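Local coordinates for ABC transporter periplasmic-binding protein YtfQ (Mycobacterium smegmatis, PDB 6HB0), which probably binds a sugar, likely L-arabinofuranose, outside the membrane and delivers it to an ABC transporter for uptake, at residues 20-25 / 48-53; 77-82 / 99-104. All blocks are in the same frame, centred on the assembly; numbering follows the deposited sequence.

Contact 1: 20-25 / 48-53; sequences LTLGFA and AGVNLK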
loop_
_atom_site.group_PDB
_atom_site.type_symbol
_atom_site.label_atom_id
_atom_site.label_comp_id
_atom_site.label_asym_id
_atom_site.label_seq_id
_atom_site.Cartn_x
_atom_site.Cartn_y
_atom_site.Cartn_z
ATOM N N LEU A 20 13.851 7.772 -24.281
ATOM C CA LEU A 20 14.163 8.246 -22.941
ATOM C C LEU A 20 14.874 7.123 -22.133
ATOM O O LEU A 20 14.451 6.007 -22.183
ATOM C CB LEU A 20 12.830 8.650 -22.316
ATOM C CG LEU A 20 12.720 9.464 -21.042
ATOM C CD1 LEU A 20 12.870 8.581 -19.800
ATOM C CD2 LEU A 20 13.761 10.556 -21.122
ATOM N N THR A 21 15.961 7.420 -21.427
ATOM C CA THR A 21 16.632 6.452 -20.567
ATOM C C THR A 21 16.354 6.771 -19.083
ATOM O O THR A 21 16.632 7.869 -18.594
ATOM C CB THR A 21 18.159 6.367 -20.836
ATOM O OG1 THR A 21 18.361 5.912 -22.170
ATOM C CG2 THR A 21 18.811 5.374 -19.984
ATOM N N LEU A 22 15.847 5.758 -18.382
ATOM C CA LEU A 22 15.432 5.861 -17.001
ATOM C C LEU A 22 16.251 4.912 -16.191
ATOM O O LEU A 22 16.196 3.717 -16.395
ATOM C CB LEU A 22 13.972 5.477 -16.859
ATOM C CG LEU A 22 13.403 5.389 -15.425
ATOM C CD1 LEU A 22 13.506 6.725 -14.746
ATOM C CD2 LEU A 22 11.923 4.977 -15.412
ATOM N N GLY A 23 17.014 5.452 -15.247
ATOM C CA GLY A 23 17.676 4.607 -14.275
ATOM C C GLY A 23 16.775 4.397 -13.075
ATOM O O GLY A 23 16.286 5.367 -12.506
ATOM N N PHE A 24 16.550 3.142 -12.700
ATOM C CA PHE A 24 15.729 2.854 -11.535
ATOM C C PHE A 24 16.482 2.025 -10.501
ATOM O O PHE A 24 16.840 0.883 -10.782
ATOM C CB PHE A 24 14.480 2.082 -11.928
ATOM C CG PHE A 24 13.515 1.940 -10.793
ATOM C CD1 PHE A 24 12.647 2.966 -10.488
ATOM C CD2 PHE A 24 13.545 0.839 -9.964
ATOM C CE1 PHE A 24 11.767 2.865 -9.427
ATOM C CE2 PHE A 24 12.684 0.744 -8.878
ATOM C CZ PHE A 24 11.785 1.749 -8.626
ATOM N N ALA A 25 16.706 2.582 -9.312
ATOM C CA ALA A 25 17.377 1.848 -8.221
ATOM C C ALA A 25 16.330 1.290 -7.261
ATOM O O ALA A 25 15.691 2.037 -6.459
ATOM C CB ALA A 25 18.330 2.754 -7.502
ATOM N N ALA A 48 5.811 1.935 -22.615
ATOM C CA ALA A 48 5.976 3.337 -22.913
ATOM C C ALA A 48 7.140 3.654 -23.844
ATOM O O ALA A 48 7.366 4.819 -24.127
ATOM C CB ALA A 48 6.181 4.134 -21.603
ATOM N N GLY A 49 7.916 2.669 -24.253
ATOM C CA GLY A 49 9.080 2.947 -25.066
ATOM C C GLY A 49 10.244 3.569 -24.316
ATOM O O GLY A 49 11.074 4.249 -24.911
ATOM N N VAL A 50 10.339 3.296 -23.014
ATOM C CA VAL A 50 11.406 3.829 -22.188
ATOM C C VAL A 50 12.505 2.791 -22.054
ATOM O O VAL A 50 12.249 1.619 -21.851
ATOM C CB VAL A 50 10.870 4.236 -20.804
ATOM C CG1 VAL A 50 12.030 4.586 -19.887
ATOM C CG2 VAL A 50 9.910 5.414 -20.944
ATOM N N ASN A 51 13.741 3.225 -22.200
ATOM C CA ASN A 51 14.872 2.363 -22.027
ATOM C C ASN A 51 15.230 2.346 -20.525
ATOM O O ASN A 51 15.784 3.307 -19.998
ATOM C CB ASN A 51 16.027 2.875 -22.894
ATOM C CG ASN A 51 17.288 2.097 -22.679
ATOM O OD1 ASN A 51 17.233 0.927 -22.297
ATOM N ND2 ASN A 51 18.438 2.756 -22.844
ATOM N N LEU A 52 14.933 1.250 -19.860
ATOM C CA LEU A 52 15.044 1.155 -18.403
ATOM C C LEU A 52 16.335 0.515 -17.976
ATOM O O LEU A 52 16.656 -0.540 -18.467
ATOM C CB LEU A 52 13.919 0.292 -17.881
ATOM C CG LEU A 52 13.845 0.037 -16.371
ATOM C CD1 LEU A 52 13.490 1.309 -15.635
ATOM C CD2 LEU A 52 12.850 -1.082 -16.151
ATOM N N LYS A 53 17.086 1.162 -17.093
ATOM C CA LYS A 53 18.279 0.552 -16.536
ATOM C C LYS A 53 18.016 0.296 -15.073
ATOM O O LYS A 53 17.847 1.243 -14.307
ATOM C CB LYS A 53 19.480 1.483 -16.697
ATOM C CG LYS A 53 19.798 1.827 -18.134
ATOM C CD LYS A 53 21.232 2.270 -18.244
ATOM C CE LYS A 53 22.123 1.089 -18.591
ATOM N NZ LYS A 53 22.088 0.906 -20.067
#
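Leu22 and Leu52 lie side by side on neighbouring parallel strands, the first and last elements of the beta-alpha-beta unit made by strand 21-26, helix 38-48 and strand 51-56 in a Rossmann-like lobe of the binding protein. Take Leu22 atom by atom. Its CB rests against Val50 CG1 at 3.7 Å. Because CG is anti to the backbone N (chi1 174°), it sits 4.1 Å from Leu52 CD1, and CD2 packs on that same methyl at 4.0 Å. The other branch turns away from strand 51-56: Leu22 CD1 meets Val78 CG1, on the next strand of the sheet, at 3.8 Å. Leu52 CD1 is thus shared, since it also reaches Phe24 CB at 3.9 Å. Helix 38-48 covers Phe24, Val50 and Leu52 through Ile41 and Ala45, while Met272 of helix 269-279 lies against Leu22 and Val50.

The backbones are stitched by four N-H...O bonds that alternate in donor strand: Asn51 N to Leu20 O, Leu22 N to Asn51 O, Lys53 N to Leu22 O, and Phe24 N to Lys53 O. Strand 51-56 enters this pairing straight after a Schellman motif, where Gly49 with its positive phi ends the helix.

The sheet face bearing Thr21, Asn51 and Lys53 is the more polar. Thr21 CG2 touches the Lys53 aliphatic chain at CG, 4.1 Å away. Beside it Asn51 ND2 donates to Thr21 OG1 at 3.2 Å, a bent bond with the hydroxyl oxygen 29° out of the amide plane.

Contact 2: 77-82 / 99-104; sequences DVIAFS and AGIPVI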
loop_
_atom_site.group_PDB
_atom_site.type_symbol
_atom_site.label_atom_id
_atom_site.label_comp_id
_atom_site.label_asym_id
_atom_site.label_seq_id
_atom_site.Cartn_x
_atom_site.Cartn_y
_atom_site.Cartn_z
ATOM N N ASP A 77 18.656 9.990 -18.569
ATOM C CA ASP A 77 17.832 11.181 -18.656
ATOM C C ASP A 77 17.077 11.479 -17.365
ATOM O O ASP A 77 16.841 12.626 -17.038
ATOM C CB ASP A 77 16.838 11.034 -19.800
ATOM C CG ASP A 77 17.545 10.851 -21.178
ATOM O OD1 ASP A 77 18.419 11.661 -21.528
ATOM O OD2 ASP A 77 17.249 9.882 -21.871
ATOM N N VAL A 78 16.688 10.421 -16.666
ATOM C CA VAL A 78 15.881 10.500 -15.450
ATOM C C VAL A 78 16.321 9.400 -14.500
ATOM O O VAL A 78 16.666 8.312 -14.913
ATOM C CB VAL A 78 14.375 10.283 -15.763
ATOM C CG1 VAL A 78 13.511 10.481 -14.523
ATOM C CG2 VAL A 78 13.924 11.235 -16.862
ATOM N N ILE A 79 16.337 9.695 -13.209
ATOM C CA ILE A 79 16.661 8.708 -12.207
ATOM C C ILE A 79 15.434 8.594 -11.286
ATOM O O ILE A 79 14.845 9.602 -10.862
ATOM C CB ILE A 79 17.888 9.119 -11.376
ATOM C CG1 ILE A 79 19.159 8.853 -12.178
ATOM C CG2 ILE A 79 17.970 8.318 -10.070
ATOM C CD1 ILE A 79 20.381 9.557 -11.584
ATOM N N ALA A 80 15.036 7.368 -11.010
ATOM C CA ALA A 80 14.016 7.128 -10.041
ATOM C C ALA A 80 14.543 6.080 -9.095
ATOM O O ALA A 80 15.324 5.218 -9.477
ATOM C CB ALA A 80 12.736 6.665 -10.709
ATOM N N PHE A 81 14.124 6.187 -7.846
ATOM C CA PHE A 81 14.427 5.131 -6.911
ATOM C C PHE A 81 13.423 5.071 -5.788
ATOM O O PHE A 81 12.677 6.001 -5.547
ATOM C CB PHE A 81 15.844 5.257 -6.355
ATOM C CG PHE A 81 16.080 6.458 -5.474
ATOM C CD1 PHE A 81 16.265 7.716 -6.027
ATOM C CD2 PHE A 81 16.264 6.302 -4.091
ATOM C CE1 PHE A 81 16.537 8.800 -5.248
ATOM C CE2 PHE A 81 16.543 7.399 -3.301
ATOM C CZ PHE A 81 16.653 8.656 -3.881
ATOM N N SER A 82 13.423 3.915 -5.165
ATOM C CA SER A 82 12.600 3.560 -4.042
ATOM C C SER A 82 13.528 3.559 -2.817
ATOM O O SER A 82 14.273 2.604 -2.623
ATOM C CB SER A 82 12.063 2.167 -4.358
ATOM O OG SER A 82 11.276 1.639 -3.356
ATOM N N ALA A 99 24.219 17.386 -12.046
ATOM C CA ALA A 99 24.295 16.762 -13.371
ATOM C C ALA A 99 23.066 17.030 -14.254
ATOM O O ALA A 99 23.017 16.542 -15.362
ATOM C CB ALA A 99 24.527 15.282 -13.256
ATOM N N GLY A 100 22.106 17.810 -13.761
ATOM C CA GLY A 100 20.890 18.150 -14.497
ATOM C C GLY A 100 19.946 16.968 -14.761
ATOM O O GLY A 100 19.178 16.982 -15.709
ATOM N N ILE A 101 20.016 15.934 -13.933
ATOM C CA ILE A 101 19.174 14.768 -14.075
ATOM C C ILE A 101 18.012 14.851 -13.064
ATOM O O ILE A 101 18.226 14.842 -11.838
ATOM C CB ILE A 101 19.973 13.503 -13.847
ATOM C CG1 ILE A 101 21.109 13.424 -14.878
ATOM C CG2 ILE A 101 19.095 12.290 -14.024
ATOM C CD1 ILE A 101 22.044 12.267 -14.678
ATOM N N PRO A 102 16.778 14.926 -13.568
ATOM C CA PRO A 102 15.629 14.932 -12.637
ATOM C C PRO A 102 15.481 13.623 -11.913
ATOM O O PRO A 102 15.814 12.570 -12.451
ATOM C CB PRO A 102 14.418 15.106 -13.559
ATOM C CG PRO A 102 14.956 15.438 -14.919
ATOM C CD PRO A 102 16.359 14.964 -14.995
ATOM N N VAL A 103 14.932 13.687 -10.716
ATOM C CA VAL A 103 14.716 12.542 -9.864
ATOM C C VAL A 103 13.265 12.360 -9.452
ATOM O O VAL A 103 12.612 13.290 -9.047
ATOM C CB VAL A 103 15.522 12.705 -8.594
ATOM C CG1 VAL A 103 15.189 11.566 -7.594
ATOM C CG2 VAL A 103 17.013 12.660 -9.005
ATOM N N ILE A 104 12.797 11.123 -9.504
ATOM C CA ILE A 104 11.478 10.759 -9.068
ATOM C C ILE A 104 11.635 9.732 -7.964
ATOM O O ILE A 104 12.327 8.716 -8.144
ATOM C CB ILE A 104 10.693 10.097 -10.217
ATOM C CG1 ILE A 104 10.562 11.077 -11.374
ATOM C CG2 ILE A 104 9.325 9.641 -9.753
ATOM C CD1 ILE A 104 9.755 10.500 -12.501
#
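Ile79 O is held from the neighbouring strand by two groups: the N-H of Ile104, with N at 2.9 Å and lying in the carbonyl plane, and the CA-H of Val103, with CA at 3.1 Å. Ile104 O takes a similar pair, Phe81 N at 3.1 Å and a CA-H contact from Ala80. The third backbone bond is the straightest, Ile79 N to Pro102 O with 175° at the hydrogen. One step further back the pattern stops, for Pro102 has no N-H to offer; its ring CD lies 3.1 Å from Asp77 O instead.

These bonds join the two strands of a beta-alpha-beta unit in which strand 78-81 leads through helix 90-98 into strand 103-106, all in the parallel sheet of one lobe. A Schellman motif at Gly100 ends the helix and turns the chain toward the sheet.

On the face that bears Ile79 and Val103, helix 90-98 packs on both through Thr96, and Phe71 of helix 61-73 also touches Ile79. Ile101 CG2 lies 3.9 Å from Ile79 CD1, the two side chains passing at a slant. Phe81 carries CG between its backbone N and carbonyl carbon (chi1 67°), the crowded position, and its CE1 meets Val103 CG1 at 3.9 Å, the methyl approaching the ring obliquely. Leu93 of helix 90-98 touches both residues, and the ring of Trp89 meets that of Phe81 with their planes about 55° apart. On the other face Ala80 CB packs against Ile104 CB at 4.0 Å, and Ile104 CD1 extends back toward Val78 CG1, 4.3 Å away.

Overall arrangement
Contacts 1 and 2 follow one another along the chain and share one parallel sheet, their centres about 10 Å apart. Strands 21-26 and 78-81 are neighbours, so the seam between the contacts is itself bonded: Ala80 N lies 2.8 Å from Gly23 O, and the side chain of Asp77 takes the Thr21 backbone N-H at OD2, also 2.8 Å. Contact 1 includes the edge strand, and contact 2 lies further into the sheet. No sugar is bound in the model. Near contact 1 the Leu52 side chain is about 9 Å from a bound zinc ion and about 7 Å from that of the zinc ligand Glu46; near contact 2 the side chain of Asp90, a zinc site with no ion in this chain, is about 9 Å from that of Phe81.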